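Local coordinates for hypothetical protein TT1465 (Thermus thermophilus, PDB 1WEK), which is of unknown function but belongs to the SLOG clan of proteins, with a Rossmann-like core of parallel strands and helices, at residues Ser33-Ser45 / Leu61-Thr74. Residues are numbered along the deposited sequence; the frame is centred on the assembly and turned at random.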
loop_
_atom_site.group_PDB
_atom_site.type_symbol
_atom_site.label_atom_id
_atom_site.label_comp_id
_atom_site.label_asym_id
_atom_site.label_seq_id
_atom_site.Cartn_x
_atom_site.Cartn_y
_atom_site.Cartn_z
ATOM N N SER A 33 -0.875 18.436 10.560
ATOM C CA SER A 33 0.175 18.119 11.536
ATOM C C SER A 33 1.247 19.197 11.634
ATOM O O SER A 33 1.836 19.393 12.694
ATOM C CB SER A 33 0.870 16.801 11.189
ATOM O OG SER A 33 0.081 15.701 11.581
ATOM N N GLU A 34 1.506 19.884 10.526
ATOM C CA GLU A 34 2.522 20.929 10.499
ATOM C C GLU A 34 2.099 22.232 11.158
ATOM O O GLU A 34 2.949 22.991 11.619
ATOM C CB GLU A 34 2.946 21.220 9.063
ATOM C CG GLU A 34 3.562 20.045 8.341
ATOM C CD GLU A 34 3.861 20.367 6.892
ATOM O OE1 GLU A 34 4.265 19.448 6.146
ATOM O OE2 GLU A 34 3.690 21.543 6.501
ATOM N N LEU A 35 0.802 22.509 11.199
ATOM C CA LEU A 35 0.347 23.751 11.821
ATOM C C LEU A 35 0.909 23.838 13.236
ATOM O O LEU A 35 1.083 22.820 13.906
ATOM C CB LEU A 35 -1.180 23.813 11.831
ATOM C CG LEU A 35 -1.758 23.720 10.414
ATOM C CD1 LEU A 35 -3.265 23.933 10.445
ATOM C CD2 LEU A 35 -1.094 24.759 9.523
ATOM N N GLN A 36 1.190 25.054 13.687
ATOM C CA GLN A 36 1.768 25.255 15.006
ATOM C C GLN A 36 0.940 26.065 15.981
ATOM O O GLN A 36 1.472 26.733 16.868
ATOM C CB GLN A 36 3.160 25.863 14.850
ATOM C CG GLN A 36 4.116 24.890 14.170
ATOM C CD GLN A 36 5.509 25.448 13.989
ATOM O OE1 GLN A 36 6.177 25.834 14.956
ATOM N NE2 GLN A 36 5.963 25.489 12.741
ATOM N N VAL A 37 -0.373 25.997 15.818
ATOM C CA VAL A 37 -1.281 26.682 16.711
ATOM C C VAL A 37 -2.383 25.692 17.043
ATOM O O VAL A 37 -2.680 24.787 16.254
ATOM C CB VAL A 37 -1.897 27.922 16.048
ATOM C CG1 VAL A 37 -0.806 28.958 15.788
ATOM C CG2 VAL A 37 -2.577 27.530 14.740
ATOM N N PRO A 38 -2.982 25.823 18.233
ATOM C CA PRO A 38 -4.061 24.921 18.632
ATOM C C PRO A 38 -5.178 25.170 17.619
ATOM O O PRO A 38 -5.440 26.325 17.256
ATOM C CB PRO A 38 -4.412 25.414 20.028
ATOM C CG PRO A 38 -3.129 25.987 20.510
ATOM C CD PRO A 38 -2.655 26.752 19.323
ATOM N N LEU A 39 -5.808 24.102 17.144
ATOM C CA LEU A 39 -6.856 24.244 16.152
ATOM C C LEU A 39 -8.250 24.002 16.715
ATOM O O LEU A 39 -8.498 23.015 17.416
ATOM C CB LEU A 39 -6.595 23.289 14.984
ATOM C CG LEU A 39 -5.261 23.482 14.257
ATOM C CD1 LEU A 39 -5.041 22.355 13.283
ATOM C CD2 LEU A 39 -5.261 24.810 13.538
ATOM N N VAL A 40 -9.144 24.931 16.389
ATOM C CA VAL A 40 -10.527 24.899 16.815
ATOM C C VAL A 40 -11.441 24.680 15.608
ATOM O O VAL A 40 -11.400 25.443 14.636
ATOM C CB VAL A 40 -10.904 26.227 17.491
ATOM C CG1 VAL A 40 -12.395 26.259 17.781
ATOM C CG2 VAL A 40 -10.100 26.398 18.781
ATOM N N SER A 41 -12.251 23.628 15.664
ATOM C CA SER A 41 -13.176 23.333 14.575
ATOM C C SER A 41 -14.423 24.162 14.789
ATOM O O SER A 41 -14.962 24.207 15.893
ATOM C CB SER A 41 -13.508 21.851 14.556
ATOM O OG SER A 41 -12.411 21.145 14.015
ATOM N N VAL A 42 -14.862 24.837 13.733
ATOM C CA VAL A 42 -16.018 25.718 13.805
ATOM C C VAL A 42 -17.029 25.402 12.707
ATOM O O VAL A 42 -16.673 25.185 11.555
ATOM C CB VAL A 42 -15.551 27.183 13.698
ATOM C CG1 VAL A 42 -16.705 28.138 13.960
ATOM C CG2 VAL A 42 -14.431 27.422 14.693
ATOM N N PHE A 43 -18.302 25.369 13.074
ATOM C CA PHE A 43 -19.347 25.037 12.125
ATOM C C PHE A 43 -20.516 26.013 12.118
ATOM O O PHE A 43 -20.873 26.593 13.143
ATOM C CB PHE A 43 -19.872 23.631 12.426
ATOM C CG PHE A 43 -18.794 22.626 12.638
ATOM C CD1 PHE A 43 -18.206 22.478 13.893
ATOM C CD2 PHE A 43 -18.333 21.850 11.578
ATOM C CE1 PHE A 43 -17.179 21.577 14.094
ATOM C CE2 PHE A 43 -17.298 20.938 11.761
ATOM C CZ PHE A 43 -16.717 20.801 13.025
ATOM N N GLY A 44 -21.128 26.170 10.951
ATOM C CA GLY A 44 -22.264 27.060 10.835
ATOM C C GLY A 44 -22.885 26.951 9.458
ATOM O O GLY A 44 -22.283 26.378 8.547
ATOM N N SER A 45 -24.086 27.506 9.320
ATOM C CA SER A 45 -24.839 27.503 8.073
ATOM C C SER A 45 -24.109 28.019 6.843
ATOM O O SER A 45 -23.503 29.097 6.862
ATOM C CB SER A 45 -26.108 28.336 8.242
ATOM O OG SER A 45 -26.734 28.605 6.995
ATOM N N LEU A 61 -16.414 35.515 16.253
ATOM C CA LEU A 61 -15.785 34.313 16.808
ATOM C C LEU A 61 -14.460 34.078 16.095
ATOM O O LEU A 61 -13.438 33.847 16.726
ATOM C CB LEU A 61 -16.664 33.085 16.564
ATOM C CG LEU A 61 -16.786 31.936 17.564
ATOM C CD1 LEU A 61 -16.935 30.649 16.781
ATOM C CD2 LEU A 61 -15.605 31.863 18.493
ATOM N N GLY A 62 -14.504 34.112 14.764
ATOM C CA GLY A 62 -13.303 33.896 13.978
ATOM C C GLY A 62 -12.211 34.875 14.360
ATOM O O GLY A 62 -11.067 34.485 14.568
ATOM N N ARG A 63 -12.567 36.152 14.449
ATOM C CA ARG A 63 -11.615 37.182 14.833
ATOM C C ARG A 63 -11.092 36.993 16.276
ATOM O O ARG A 63 -9.896 37.170 16.545
ATOM C CB ARG A 63 -12.273 38.557 14.700
ATOM C CG ARG A 63 -11.476 39.677 15.324
ATOM C CD ARG A 63 -12.406 40.674 15.987
ATOM N NE ARG A 63 -12.886 41.689 15.060
ATOM C CZ ARG A 63 -14.083 42.261 15.128
ATOM N NH1 ARG A 63 -14.950 41.908 16.074
ATOM N NH2 ARG A 63 -14.398 43.218 14.268
ATOM N N ALA A 64 -11.981 36.646 17.204
ATOM C CA ALA A 64 -11.570 36.459 18.597
ATOM C C ALA A 64 -10.583 35.302 18.763
ATOM O O ALA A 64 -9.553 35.441 19.432
ATOM C CB ALA A 64 -12.768 36.234 19.459
ATOM N N LEU A 65 -10.881 34.165 18.146
ATOM C CA LEU A 65 -9.993 33.011 18.262
ATOM C C LEU A 65 -8.578 33.299 17.745
ATOM O O LEU A 65 -7.595 32.916 18.368
ATOM C CB LEU A 65 -10.596 31.831 17.530
ATOM C CG LEU A 65 -11.880 31.298 18.164
ATOM C CD1 LEU A 65 -12.655 30.480 17.135
ATOM C CD2 LEU A 65 -11.524 30.466 19.393
ATOM N N ALA A 66 -8.482 33.970 16.606
ATOM C CA ALA A 66 -7.185 34.334 16.036
ATOM C C ALA A 66 -6.442 35.229 17.023
ATOM O O ALA A 66 -5.253 35.036 17.295
ATOM C CB ALA A 66 -7.384 35.073 14.732
ATOM N N GLU A 67 -7.155 36.209 17.566
ATOM C CA GLU A 67 -6.552 37.131 18.519
ATOM C C GLU A 67 -5.986 36.357 19.708
ATOM O O GLU A 67 -4.844 36.584 20.129
ATOM C CB GLU A 67 -7.592 38.158 18.989
ATOM C CG GLU A 67 -7.811 39.322 18.022
ATOM C CD GLU A 67 -9.039 40.163 18.392
ATOM O OE1 GLU A 67 -9.271 41.224 17.767
ATOM O OE2 GLU A 67 -9.784 39.754 19.307
ATOM N N ALA A 68 -6.784 35.432 20.239
ATOM C CA ALA A 68 -6.377 34.613 21.382
ATOM C C ALA A 68 -5.256 33.633 21.033
ATOM O O ALA A 68 -4.662 33.002 21.915
ATOM C CB ALA A 68 -7.573 33.853 21.924
ATOM N N GLY A 69 -4.968 33.493 19.748
ATOM C CA GLY A 69 -3.913 32.587 19.352
ATOM C C GLY A 69 -4.321 31.245 18.764
ATOM O O GLY A 69 -3.466 30.375 18.606
ATOM N N PHE A 70 -5.601 31.049 18.455
ATOM C CA PHE A 70 -6.035 29.780 17.851
ATOM C C PHE A 70 -6.151 29.897 16.333
ATOM O O PHE A 70 -6.283 30.997 15.779
ATOM C CB PHE A 70 -7.412 29.338 18.367
ATOM C CG PHE A 70 -7.471 29.102 19.838
ATOM C CD1 PHE A 70 -7.816 30.131 20.703
ATOM C CD2 PHE A 70 -7.153 27.858 20.362
ATOM C CE1 PHE A 70 -7.843 29.931 22.066
ATOM C CE2 PHE A 70 -7.172 27.639 21.733
ATOM C CZ PHE A 70 -7.517 28.674 22.590
ATOM N N GLY A 71 -6.085 28.750 15.668
ATOM C CA GLY A 71 -6.274 28.710 14.233
ATOM C C GLY A 71 -7.683 28.144 14.084
ATOM O O GLY A 71 -8.112 27.334 14.910
ATOM N N VAL A 72 -8.433 28.580 13.079
ATOM C CA VAL A 72 -9.771 28.042 12.898
ATOM C C VAL A 72 -9.784 27.097 11.710
ATOM O O VAL A 72 -9.078 27.317 10.716
ATOM C CB VAL A 72 -10.833 29.149 12.672
ATOM C CG1 VAL A 72 -10.894 30.053 13.880
ATOM C CG2 VAL A 72 -10.517 29.946 11.416
ATOM N N VAL A 73 -10.564 26.031 11.842
ATOM C CA VAL A 73 -10.722 25.034 10.793
ATOM C C VAL A 73 -12.217 24.943 10.499
ATOM O O VAL A 73 -13.014 24.673 11.405
ATOM C CB VAL A 73 -10.213 23.659 11.251
ATOM C CG1 VAL A 73 -10.329 22.663 10.116
ATOM C CG2 VAL A 73 -8.772 23.764 11.713
ATOM N N THR A 74 -12.597 25.208 9.250
ATOM C CA THR A 74 -13.995 25.160 8.834
ATOM C C THR A 74 -14.082 24.311 7.567
ATOM O O THR A 74 -13.066 23.814 7.070
ATOM C CB THR A 74 -14.547 26.552 8.469
ATOM O OG1 THR A 74 -14.001 26.960 7.205
ATOM C CG2 THR A 74 -14.209 27.564 9.515
#
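Gly71 and Val73 each make two backbone hydrogen bonds to residues 38-42, joining strands 71-74 and 39-43 side by side and parallel. Gly71 N donates to Pro38 O at 3.0 Å, Gly71 O receives Val40 N, Val73 N donates to Val40 O, and Val73 O receives Val42 N; all four bonds are of equal length. The carbonyls also take CA-H contacts, the shortest from Ser41 CA to Val73 O at 3.4 Å. The strand axes are twisted by -37°.

Apolar packing divides between the two faces of this sheet. On the face of Val40, Val42 and Val72, helix 61-68 runs antiparallel to strand 39-43. Val42 CG1, anti to its own N (chi1 -172°), meets Leu61 CD1 tip to tip at 3.8 Å, while Leu65 CD1 approaches both Val40 CG1 and Val42 CG2. At the strand entrance the Phe70 ring is approached obliquely: its CD2 lies 3.6 Å from Val40 CG2 and 3.7 Å from Pro38 CB. On the other face, Val73 CG2 packs 4.0 Å from Leu39 CB, and Val37 CG2 rests 3.8 Å from Gly71 N, against a residue with no side chain.

Between helix and strand, Gly69 has positive phi (104°) and closes a Schellman motif, with Gly69 N bonded to Ala66 O and Phe70 N to Leu65 O. The buried hydroxyls are served from other parts of the chain: Ser41 OG by Phe128 O, and Thr74 OG1 by Asn85 OD1 and Gly76 N.

The contact thus closes a beta-alpha-beta crossover: main-chain bonds fix the parallel register, and aliphatic side chains seat the connecting helix on one face of the central sheet.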